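PDB 4UU4: lipopolysaccharide export system protein LptH from Pseudomonas aeruginosa, which binds lipopolysaccharide and is required for its translocation from the inner to the outer membrane, possibly as part of a bridge across the periplasm. Local coordinates for residues R117-D122 with G135-Y140; P88-Q93 with K103-T108. All blocks are in the same frame, centred on the assembly; numbering follows the deposited sequence.

Contact 1. Residues R117-D122 with G135-Y140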
loop_
_atom_site.group_PDB
_atom_site.type_symbol
_atom_site.label_atom_id
_atom_site.label_comp_id
_atom_site.label_asym_id
_atom_site.label_seq_id
_atom_site.Cartn_x
_atom_site.Cartn_y
_atom_site.Cartn_z
ATOM N N ARG A 117 5.925 -4.429 -4.817
ATOM C CA ARG A 117 6.453 -3.380 -3.953
ATOM C C ARG A 117 5.374 -2.428 -3.460
ATOM O O ARG A 117 4.588 -1.895 -4.240
ATOM C CB ARG A 117 7.556 -2.597 -4.667
ATOM C CG ARG A 117 8.918 -2.724 -4.006
ATOM C CD ARG A 117 10.044 -2.473 -4.991
ATOM N NE ARG A 117 11.242 -3.240 -4.651
ATOM C CZ ARG A 117 11.427 -4.516 -4.979
ATOM N NH1 ARG A 117 10.488 -5.170 -5.651
ATOM N NH2 ARG A 117 12.545 -5.142 -4.636
ATOM N N VAL A 118 5.341 -2.217 -2.151
ATOM C CA VAL A 118 4.386 -1.294 -1.554
ATOM C C VAL A 118 5.116 -0.167 -0.834
ATOM O O VAL A 118 5.721 -0.386 0.213
ATOM C CB VAL A 118 3.465 -2.005 -0.549
ATOM C CG1 VAL A 118 2.352 -1.078 -0.115
ATOM C CG2 VAL A 118 2.890 -3.272 -1.158
ATOM N N VAL A 119 5.057 1.041 -1.388
ATOM C CA VAL A 119 5.726 2.176 -0.757
ATOM C C VAL A 119 4.762 3.107 -0.018
ATOM O O VAL A 119 3.813 3.641 -0.590
ATOM C CB VAL A 119 6.624 2.956 -1.744
ATOM C CG1 VAL A 119 5.902 3.189 -3.053
ATOM C CG2 VAL A 119 7.082 4.271 -1.132
ATOM N N LEU A 120 5.024 3.266 1.274
ATOM C CA LEU A 120 4.240 4.113 2.157
ATOM C C LEU A 120 4.993 5.415 2.389
ATOM O O LEU A 120 6.149 5.401 2.802
ATOM C CB LEU A 120 4.019 3.401 3.494
ATOM C CG LEU A 120 3.553 1.945 3.394
ATOM C CD1 LEU A 120 4.501 1.012 4.128
ATOM C CD2 LEU A 120 2.146 1.791 3.932
ATOM N N ILE A 121 4.341 6.538 2.112
ATOM C CA ILE A 121 4.956 7.844 2.296
ATOM C C ILE A 121 4.160 8.486 3.427
ATOM O O ILE A 121 3.031 8.071 3.717
ATOM C CB ILE A 121 5.177 8.564 0.948
ATOM C CG1 ILE A 121 6.081 7.731 0.038
ATOM C CG2 ILE A 121 5.775 9.946 1.155
ATOM C CD1 ILE A 121 6.686 8.519 -1.103
ATOM N N ASP A 122 4.772 9.489 4.056
ATOM C CA ASP A 122 4.145 10.438 5.013
ATOM C C ASP A 122 3.345 10.002 6.233
ATOM O O ASP A 122 2.119 10.016 6.224
ATOM C CB ASP A 122 3.225 11.410 4.300
ATOM C CG ASP A 122 3.326 12.806 4.875
ATOM O OD1 ASP A 122 3.918 12.957 5.959
ATOM O OD2 ASP A 122 2.813 13.754 4.237
ATOM N N GLY A 135 8.199 5.567 10.158
ATOM C CA GLY A 135 9.173 6.297 9.366
ATOM C C GLY A 135 8.546 7.276 8.394
ATOM O O GLY A 135 7.329 7.292 8.202
ATOM N N GLU A 136 9.388 8.105 7.787
ATOM C CA GLU A 136 8.948 9.048 6.770
ATOM C C GLU A 136 8.538 8.284 5.518
ATOM O O GLU A 136 7.608 8.680 4.808
ATOM C CB GLU A 136 10.070 10.032 6.429
ATOM C CG GLU A 136 9.756 11.483 6.752
ATOM C CD GLU A 136 10.850 12.426 6.286
ATOM O OE1 GLU A 136 11.505 12.110 5.270
ATOM O OE2 GLU A 136 11.058 13.477 6.937
ATOM N N LYS A 137 9.238 7.186 5.253
ATOM C CA LYS A 137 8.974 6.382 4.069
ATOM C C LYS A 137 9.347 4.913 4.267
ATOM O O LYS A 137 10.467 4.592 4.666
ATOM C CB LYS A 137 9.720 6.966 2.869
ATOM C CG LYS A 137 9.704 6.085 1.636
ATOM C CD LYS A 137 10.470 6.719 0.498
ATOM C CE LYS A 137 10.651 5.740 -0.646
ATOM N NZ LYS A 137 11.077 6.406 -1.907
ATOM N N ILE A 138 8.403 4.022 3.983
ATOM C CA ILE A 138 8.634 2.592 4.151
ATOM C C ILE A 138 8.344 1.804 2.878
ATOM O O ILE A 138 7.234 1.821 2.371
ATOM C CB ILE A 138 7.786 2.009 5.296
ATOM C CG1 ILE A 138 8.206 2.609 6.636
ATOM C CG2 ILE A 138 7.929 0.503 5.343
ATOM C CD1 ILE A 138 7.464 2.032 7.816
ATOM N N VAL A 139 9.352 1.108 2.369
ATOM C CA VAL A 139 9.181 0.290 1.178
ATOM C C VAL A 139 9.046 -1.180 1.568
ATOM O O VAL A 139 9.828 -1.688 2.362
ATOM C CB VAL A 139 10.352 0.481 0.204
ATOM C CG1 VAL A 139 10.065 -0.220 -1.115
ATOM C CG2 VAL A 139 10.597 1.961 -0.021
ATOM N N TYR A 140 8.053 -1.861 1.008
ATOM C CA TYR A 140 7.757 -3.233 1.404
ATOM C C TYR A 140 7.680 -4.208 0.231
ATOM O O TYR A 140 6.731 -4.183 -0.556
ATOM C CB TYR A 140 6.468 -3.278 2.229
ATOM C CG TYR A 140 6.054 -4.667 2.657
ATOM C CD1 TYR A 140 6.953 -5.525 3.272
ATOM C CD2 TYR A 140 4.758 -5.115 2.459
ATOM C CE1 TYR A 140 6.574 -6.792 3.666
ATOM C CE2 TYR A 140 4.370 -6.379 2.851
ATOM C CZ TYR A 140 5.280 -7.212 3.452
ATOM O OH TYR A 140 4.890 -8.475 3.839
#
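The Tyr140 ring meets Val118 at a slant: CG2 of the valine approaches it obliquely. Tyr140 CG is anti to its backbone N (chi1 178°). At the roots of the two side chains, Val118 CB and Tyr140 CB lie 4.3 Å apart. Next on this face, Leu120 crosses Ile138, and Leu120 CD1 sits 3.6 Å from Ile138 CB. On the opposite face Val119 CG2 touches Lys137 CE at 3.9 Å; the lysine chain is extended beyond CG. Arg117 CG touches Val139 CG1 at 4.0 Å.

The two strands run antiparallel. Val118 pairs with Tyr140, and Leu120 with Ile138, each through two backbone hydrogen bonds. Leu120 N to Ile138 O is 2.9 Å and nearly straight (178° at the hydrogen). Asp122 N to Glu136 O is weak. CB of Asp122 and of Glu136 points away from the opposing segment. Asp122 bonds to Thr158 and Ser159; Glu136 forms a salt bridge with Arg151 and hydrogen bonds with Ala152 N and Arg161 N.

The chemistry is thus split by face. Val118, Leu120, Ile138 and Tyr140 form a buried, largely apolar face, where Leu120 and Ile138 meet strand 124-128 of the second sheet. Lys137 lies on the other, partly exposed side.

Contact 2. Residues P88-Q93 with K103-T108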
loop_
_atom_site.group_PDB
_atom_site.type_symbol
_atom_site.label_atom_id
_atom_site.label_comp_id
_atom_site.label_asym_id
_atom_site.label_seq_id
_atom_site.Cartn_x
_atom_site.Cartn_y
_atom_site.Cartn_z
ATOM N N PRO A 88 -5.238 7.761 7.537
ATOM C CA PRO A 88 -4.335 7.472 6.421
ATOM C C PRO A 88 -4.913 6.410 5.497
ATOM O O PRO A 88 -5.968 5.832 5.766
ATOM C CB PRO A 88 -3.114 6.899 7.138
ATOM C CG PRO A 88 -3.715 6.135 8.265
ATOM C CD PRO A 88 -4.884 6.972 8.729
ATOM N N ALA A 89 -4.204 6.162 4.406
ATOM C CA ALA A 89 -4.471 5.019 3.561
ATOM C C ALA A 89 -3.929 3.771 4.247
ATOM O O ALA A 89 -2.942 3.830 5.014
ATOM C CB ALA A 89 -3.832 5.204 2.209
ATOM N N TYR A 90 -4.565 2.642 3.944
ATOM C CA TYR A 90 -4.331 1.392 4.653
ATOM C C TYR A 90 -4.048 0.225 3.707
ATOM O O TYR A 90 -4.737 0.038 2.709
ATOM C CB TYR A 90 -5.550 1.083 5.525
ATOM C CG TYR A 90 -5.531 -0.252 6.236
ATOM C CD1 TYR A 90 -4.641 -0.500 7.280
ATOM C CD2 TYR A 90 -6.425 -1.252 5.886
ATOM C CE1 TYR A 90 -4.634 -1.716 7.941
ATOM C CE2 TYR A 90 -6.425 -2.469 6.540
ATOM C CZ TYR A 90 -5.530 -2.697 7.567
ATOM O OH TYR A 90 -5.534 -3.914 8.214
ATOM N N TYR A 91 -3.022 -0.552 4.034
ATOM C CA TYR A 91 -2.675 -1.763 3.300
ATOM C C TYR A 91 -2.706 -2.941 4.271
ATOM O O TYR A 91 -2.221 -2.833 5.388
ATOM C CB TYR A 91 -1.279 -1.623 2.682
ATOM C CG TYR A 91 -0.726 -2.887 2.049
ATOM C CD1 TYR A 91 -0.998 -3.199 0.727
ATOM C CD2 TYR A 91 0.084 -3.756 2.768
ATOM C CE1 TYR A 91 -0.496 -4.342 0.138
ATOM C CE2 TYR A 91 0.594 -4.906 2.187
ATOM C CZ TYR A 91 0.297 -5.194 0.870
ATOM O OH TYR A 91 0.797 -6.334 0.279
ATOM N N GLU A 92 -3.277 -4.061 3.846
ATOM C CA GLU A 92 -3.335 -5.249 4.687
ATOM C C GLU A 92 -2.903 -6.457 3.871
ATOM O O GLU A 92 -3.332 -6.604 2.733
ATOM C CB GLU A 92 -4.764 -5.448 5.194
ATOM C CG GLU A 92 -4.898 -6.489 6.291
ATOM C CD GLU A 92 -6.345 -6.825 6.605
ATOM O OE1 GLU A 92 -7.014 -6.011 7.276
ATOM O OE2 GLU A 92 -6.809 -7.905 6.183
ATOM N N GLN A 93 -2.051 -7.319 4.422
ATOM C CA GLN A 93 -1.730 -8.545 3.676
ATOM C C GLN A 93 -1.256 -9.723 4.525
ATOM O O GLN A 93 -0.763 -9.549 5.632
ATOM C CB GLN A 93 -0.749 -8.270 2.524
ATOM C CG GLN A 93 0.706 -8.576 2.832
ATOM C CD GLN A 93 1.352 -9.442 1.764
ATOM O OE1 GLN A 93 0.731 -9.764 0.752
ATOM N NE2 GLN A 93 2.602 -9.828 1.990
ATOM N N LYS A 103 -0.082 -5.234 8.824
ATOM C CA LYS A 103 -0.792 -3.985 8.594
ATOM C C LYS A 103 0.192 -2.928 8.124
ATOM O O LYS A 103 1.373 -2.967 8.464
ATOM C CB LYS A 103 -1.496 -3.516 9.869
ATOM C CG LYS A 103 -2.510 -4.504 10.421
ATOM C CD LYS A 103 -3.162 -3.975 11.685
ATOM C CE LYS A 103 -4.186 -4.953 12.233
ATOM N NZ LYS A 103 -4.719 -4.526 13.556
ATOM N N ALA A 104 -0.301 -1.989 7.329
ATOM C CA ALA A 104 0.522 -0.910 6.812
ATOM C C ALA A 104 -0.302 0.362 6.691
ATOM O O ALA A 104 -1.457 0.337 6.277
ATOM C CB ALA A 104 1.129 -1.296 5.473
ATOM N N TYR A 105 0.300 1.477 7.072
ATOM C CA TYR A 105 -0.398 2.744 7.077
ATOM C C TYR A 105 0.461 3.796 6.419
ATOM O O TYR A 105 1.683 3.766 6.535
ATOM C CB TYR A 105 -0.704 3.175 8.506
ATOM C CG TYR A 105 -1.558 2.203 9.293
ATOM C CD1 TYR A 105 -0.979 1.177 10.041
ATOM C CD2 TYR A 105 -2.940 2.328 9.316
ATOM C CE1 TYR A 105 -1.761 0.300 10.776
ATOM C CE2 TYR A 105 -3.727 1.457 10.045
ATOM C CZ TYR A 105 -3.136 0.446 10.773
ATOM O OH TYR A 105 -3.928 -0.419 11.496
ATOM N N GLY A 106 -0.179 4.734 5.734
ATOM C CA GLY A 106 0.565 5.843 5.165
ATOM C C GLY A 106 -0.352 6.866 4.544
ATOM O O GLY A 106 -1.403 6.510 4.038
ATOM N N LEU A 107 0.039 8.135 4.591
ATOM C CA LEU A 107 -0.719 9.175 3.912
ATOM C C LEU A 107 -0.847 8.865 2.422
ATOM O O LEU A 107 -1.931 8.984 1.859
ATOM C CB LEU A 107 -0.104 10.552 4.150
ATOM C CG LEU A 107 -0.887 11.430 5.133
ATOM C CD1 LEU A 107 -1.298 10.632 6.356
ATOM C CD2 LEU A 107 -0.085 12.664 5.542
ATOM N N THR A 108 0.246 8.448 1.788
ATOM C CA THR A 108 0.154 7.931 0.422
ATOM C C THR A 108 0.693 6.505 0.358
ATOM O O THR A 108 1.756 6.220 0.899
ATOM C CB THR A 108 0.899 8.828 -0.593
ATOM O OG1 THR A 108 0.324 10.138 -0.588
ATOM C CG2 THR A 108 0.808 8.251 -1.997
#
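Tyr90 and Tyr105 lie side by side and point the same way, with Tyr90 CD1 3.5 Å from Tyr105 CE2. Their planes are inclined at 46° in an oblique pairing, with the centroids 5.3 Å apart. The two rings start from different first torsions: Tyr90 CG is anti to its backbone N, whereas Tyr105 CG is anti to its carbonyl carbon (chi1 -59°). Pro88, which follows a cis peptide bond, brings CG to 4.0 Å from Tyr105 CD2. Lys103 passes obliquely by Tyr90, its CG 3.8 Å from Tyr90 OH. On the other face Ala104 CB meets the edge of the Tyr91 ring, 3.8 Å from CD2.

A hydrogen bond of 2.7 Å from Tyr90 OH to Glu92 OE1 holds the end of the ring. It uses the anti lone pair of the carboxylate and lies in the ring plane. The backbone sets the register: Ala89 pairs with Gly106 and Tyr91 with Ala104, each by two hydrogen bonds. Tyr91 N to Ala104 O is 2.9 Å.

Further out, Lys125 makes a cation-pi contact with Tyr105, and strand 62-66 flanks Tyr90 and Tyr91. The arrangement is an antiparallel beta hairpin within one sheet of the beta-jellyroll of the Lpt proteins.

Contacts 1 and 2 lie in the two facing sheets of the jellyroll, their centres about 9 Å apart, and follow each other along the chain. Their inward faces meet: Leu120 CD2 packs 3.6 Å from Ala104 CB, and Tyr91 touches Val118. Tyr140 OH and Gln93 NE2 form a probable hydrogen bond of 3.2 Å between the sheets. At the corner after strand 102-106, Leu107 and Thr108 both face Ile121 in a classic beta bulge, and Ile121 N probably bonds to Thr108 O at 2.9 Å. This largely apolar interior is consistent with the lipid-carrying groove of related Lpt proteins.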